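Local coordinates for type IV pilin structural subunit (Pseudomonas aeruginosa, PDB 3JYZ), which forms the repeating subunit of type IV pili, the thin surface filaments that in this bacterium probably serve twitching motility and attachment, at residues T101-A104 and T105-A109; G138-Q142 and E143-A147. One frame throughout, in Å; residues are numbered along the deposited sequence. Where two conformers were deposited one is given.

Contact 1 of 2, residues T101-A104 and T105-A109; sequences TALA and TAVAA
A chi1 of -178° turns L103 CG away from the backbone N, while chi1 of 175° in V107 leaves CG2 beside its own backbone N. Together these torsions bring L103 CD1 to 3.6 Å from V107 CG2. The pair marks the first turn of the short alpha helix 103-109 of the pilin fold, which starts directly at the end of strand 100-102, with A102 in the N-cap position. The two side chains lie side by side and point the same way, on the buried face of the helix, where both also touch I94 of strand 87-95; L103 reaches L36 of helix 33-49 as well. The backbone of L103 bonds to that of P92, keeping the helix start tied to the sheet.

The side chains of T101 and T105 cross obliquely, T101 OG1 lying 3.8 Å from T105 CB. T101 was modelled in two conformers, which makes both this approach and the tight one of its methyl to A106 doubtful.

Regular i to i+4 bonds draw the first turns together. A106 N donates to A102 O at 2.9 Å, almost straight, and V107 N to L103 O at 2.8 Å. A108 N reaches A104 O at 3.2 Å, tilted 34° from the carbonyl plane.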
loop_
_atom_site.group_PDB
_atom_site.type_symbol
_atom_site.label_atom_id
_atom_site.label_comp_id
_atom_site.label_asym_id
_atom_site.label_seq_id
_atom_site.Cartn_x
_atom_site.Cartn_y
_atom_site.Cartn_z
ATOM N N THR A 101 -0.167 -16.107 0.055
ATOM C CA THR A 101 -1.437 -16.013 -0.646
ATOM C C THR A 101 -2.021 -14.618 -0.399
ATOM O O THR A 101 -1.881 -14.072 0.697
ATOM C CB THR A 101 -2.413 -17.112 -0.163
ATOM O OG1 THR A 101 -3.696 -16.921 -0.763
ATOM C CG2 THR A 101 -2.574 -17.056 1.319
ATOM N N ALA A 102 -2.648 -14.036 -1.420
ATOM C CA ALA A 102 -3.277 -12.719 -1.283
ATOM C C ALA A 102 -4.132 -12.663 -0.019
ATOM O O ALA A 102 -4.877 -13.599 0.268
ATOM C CB ALA A 102 -4.128 -12.402 -2.504
ATOM N N LEU A 103 -4.043 -11.559 0.720
ATOM C CA LEU A 103 -4.774 -11.418 1.979
ATOM C C LEU A 103 -6.243 -11.821 1.884
ATOM O O LEU A 103 -6.714 -12.608 2.693
ATOM C CB LEU A 103 -4.692 -9.982 2.501
ATOM C CG LEU A 103 -5.385 -9.725 3.838
ATOM C CD1 LEU A 103 -4.691 -10.474 4.962
ATOM C CD2 LEU A 103 -5.415 -8.227 4.132
ATOM N N ALA A 104 -6.964 -11.267 0.914
ATOM C CA ALA A 104 -8.407 -11.500 0.845
ATOM C C ALA A 104 -8.707 -12.988 0.697
ATOM O O ALA A 104 -9.650 -13.501 1.287
ATOM C CB ALA A 104 -9.022 -10.718 -0.302
ATOM N N THR A 105 -7.904 -13.674 -0.102
ATOM C CA THR A 105 -8.101 -15.100 -0.321
ATOM C C THR A 105 -7.784 -15.883 0.943
ATOM O O THR A 105 -8.532 -16.766 1.359
ATOM C CB THR A 105 -7.206 -15.562 -1.465
ATOM O OG1 THR A 105 -7.543 -14.810 -2.629
ATOM C CG2 THR A 105 -7.399 -17.052 -1.747
ATOM N N ALA A 106 -6.671 -15.540 1.571
ATOM C CA ALA A 106 -6.268 -16.200 2.802
ATOM C C ALA A 106 -7.275 -16.016 3.935
ATOM O O ALA A 106 -7.581 -16.965 4.658
ATOM C CB ALA A 106 -4.900 -15.705 3.224
ATOM N N VAL A 107 -7.740 -14.842 4.033
ATOM C CA VAL A 107 -8.687 -14.588 5.115
ATOM C C VAL A 107 -9.992 -15.339 4.875
ATOM O O VAL A 107 -10.591 -15.853 5.820
ATOM C CB VAL A 107 -8.954 -13.085 5.366
ATOM C CG1 VAL A 107 -10.043 -12.899 6.423
ATOM C CG2 VAL A 107 -7.675 -12.353 5.741
ATOM N N ALA A 108 -10.466 -15.392 3.728
ATOM C CA ALA A 108 -11.678 -16.148 3.396
ATOM C C ALA A 108 -11.507 -17.627 3.731
ATOM O O ALA A 108 -12.454 -18.281 4.170
ATOM C CB ALA A 108 -12.033 -15.984 1.934
ATOM N N ALA A 109 -10.299 -18.143 3.528
ATOM C CA ALA A 109 -10.007 -19.553 3.778
ATOM C C ALA A 109 -9.692 -19.848 5.244
ATOM O O ALA A 109 -9.592 -21.008 5.641
ATOM C CB ALA A 109 -8.855 -20.015 2.894
#

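Contact 2 of 2, residues G138-Q142 and E143-A147; sequences GSVPQ and EFAPA. With SO4 (sulfate ion), chain B.
V140 CG1 is the apolar centre here, 4.0 Å from A145 CB and equally far from F144 CB, just before the 3-10 turn 142-144 in the disulfide-bounded C-terminal region of the pilin (C119 to C149). A chi1 of 168° places this methyl beside the carbonyl carbon of V140. Next to it the P141 ring crosses F144 at a slant, with P141 CB 3.8 Å from F144 CD2. E143 CG sits over the centre of one face of that phenyl ring, and P4 and V7 of helix 4-28 touch the ring too.

Two i to i+3 bonds close the turn. F144 N donates to P141 O at 2.9 Å, and A145 N to Q142 O at 3.1 Å; both donors stand above the carbonyl plane, the second by 67°. Farther along the chain, A147 N makes a weak hydrogen bond to a sulfate ion, probably from the crystallisation liquor, which R8 and R150 also bind.

Farther out E143 bends at chi2, bringing OE1 to 3.6 Å from P141 CB, whereas Q142 is extended beyond CG and crosses E143 at about a right angle. At the polar edge one water links the side chains of Q142 and E143, accepting from Q142 NE2 and donating to E143 OE1, each at 2.9 Å.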
loop_
_atom_site.group_PDB
_atom_site.type_symbol
_atom_site.label_atom_id
_atom_site.label_comp_id
_atom_site.label_asym_id
_atom_site.label_seq_id
_atom_site.Cartn_x
_atom_site.Cartn_y
_atom_site.Cartn_z
ATOM N N GLY A 138 1.573 0.515 -9.519
ATOM C CA GLY A 138 1.440 1.919 -9.180
ATOM C C GLY A 138 1.877 2.782 -10.355
ATOM O O GLY A 138 2.001 2.288 -11.485
ATOM N N SER A 139 2.138 4.062 -10.091
ATOM C CA SER A 139 2.447 5.010 -11.165
ATOM C C SER A 139 3.611 5.972 -10.888
ATOM O O SER A 139 4.051 6.690 -11.781
ATOM C CB SER A 139 1.181 5.778 -11.582
ATOM O OG SER A 139 0.684 6.575 -10.524
ATOM N N VAL A 140 4.118 6.006 -9.661
ATOM C CA VAL A 140 5.326 6.791 -9.401
ATOM C C VAL A 140 6.464 6.248 -10.283
ATOM O O VAL A 140 6.737 5.047 -10.269
ATOM C CB VAL A 140 5.727 6.714 -7.907
ATOM C CG1 VAL A 140 7.121 7.270 -7.693
ATOM C CG2 VAL A 140 4.704 7.467 -7.031
ATOM N N PRO A 141 7.122 7.113 -11.077
ATOM C CA PRO A 141 8.221 6.600 -11.905
ATOM C C PRO A 141 9.306 6.007 -11.021
ATOM O O PRO A 141 9.555 6.519 -9.921
ATOM C CB PRO A 141 8.744 7.855 -12.615
ATOM C CG PRO A 141 7.530 8.778 -12.668
ATOM C CD PRO A 141 6.827 8.533 -11.352
ATOM N N GLN A 142 9.952 4.943 -11.492
ATOM C CA GLN A 142 10.870 4.199 -10.641
ATOM C C GLN A 142 11.997 5.063 -10.071
ATOM O O GLN A 142 12.416 4.857 -8.939
ATOM C CB GLN A 142 11.429 2.977 -11.382
ATOM C CG GLN A 142 12.326 3.360 -12.513
ATOM C CD GLN A 142 12.603 2.240 -13.495
ATOM O OE1 GLN A 142 12.350 1.059 -13.230
ATOM N NE2 GLN A 142 13.143 2.611 -14.646
ATOM N N GLU A 143 12.481 6.042 -10.834
ATOM C CA GLU A 143 13.592 6.847 -10.340
ATOM C C GLU A 143 13.195 7.733 -9.143
ATOM O O GLU A 143 14.058 8.285 -8.465
ATOM C CB GLU A 143 14.221 7.677 -11.468
ATOM C CG GLU A 143 13.343 8.805 -12.010
ATOM C CD GLU A 143 12.500 8.399 -13.214
ATOM O OE1 GLU A 143 12.220 7.195 -13.393
ATOM O OE2 GLU A 143 12.095 9.298 -13.988
ATOM N N PHE A 144 11.893 7.859 -8.896
ATOM C CA PHE A 144 11.378 8.691 -7.813
ATOM C C PHE A 144 10.836 7.852 -6.660
ATOM O O PHE A 144 10.280 8.383 -5.695
ATOM C CB PHE A 144 10.259 9.595 -8.335
ATOM C CG PHE A 144 10.716 10.623 -9.332
ATOM C CD1 PHE A 144 11.798 11.444 -9.058
ATOM C CD2 PHE A 144 10.038 10.788 -10.525
ATOM C CE1 PHE A 144 12.202 12.401 -9.972
ATOM C CE2 PHE A 144 10.442 11.740 -11.446
ATOM C CZ PHE A 144 11.523 12.543 -11.166
ATOM N N ALA A 145 10.979 6.537 -6.771
ATOM C CA ALA A 145 10.487 5.636 -5.732
ATOM C C ALA A 145 11.623 5.099 -4.879
ATOM O O ALA A 145 12.703 4.813 -5.399
ATOM C CB ALA A 145 9.731 4.493 -6.373
ATOM N N PRO A 146 11.384 4.937 -3.570
ATOM C CA PRO A 146 12.411 4.311 -2.735
ATOM C C PRO A 146 12.565 2.837 -3.107
ATOM O O PRO A 146 11.681 2.267 -3.747
ATOM C CB PRO A 146 11.859 4.466 -1.318
ATOM C CG PRO A 146 10.377 4.505 -1.497
ATOM C CD PRO A 146 10.140 5.211 -2.822
ATOM N N ALA A 147 13.671 2.227 -2.697
ATOM C CA ALA A 147 14.018 0.873 -3.123
ATOM C C ALA A 147 12.913 -0.193 -3.013
ATOM O O ALA A 147 12.740 -1.012 -3.923
ATOM C CB ALA A 147 15.284 0.409 -2.380
HETATM S S SO4 B . 17.145 4.286 -2.321
HETATM O O1 SO4 B . 17.653 5.809 -2.405
HETATM O O2 SO4 B . 17.415 3.897 -1.001
HETATM O O3 SO4 B . 15.802 4.335 -2.700
HETATM O O4 SO4 B . 18.012 3.597 -3.264
HETATM O O HOH W 1 13.951 5.413 -14.851
#

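From the N terminus, helix 4-28 and helix 33-49 come first; contact 2 later leans on the first and contact 1 on the second. Contact 1 closes the first turns of helix 103-109, where strand 100-102, paired with strand 87-95, gives way to it; L103 packs between strand 87-95 and helix 33-49. After strand 114-120 and helix 125-129, contact 2 closes another tight turn, at residues 141-145. This one ties the C-terminal loop to helix 4-28, where E143 O also accepts a bond from R8. The contacts follow in series, neither nested nor crossed. The centres of contacts 1 and 2 are about 27 Å apart, on opposite sides of the chain's centre. Contact 2 alone lies between C119 and C149.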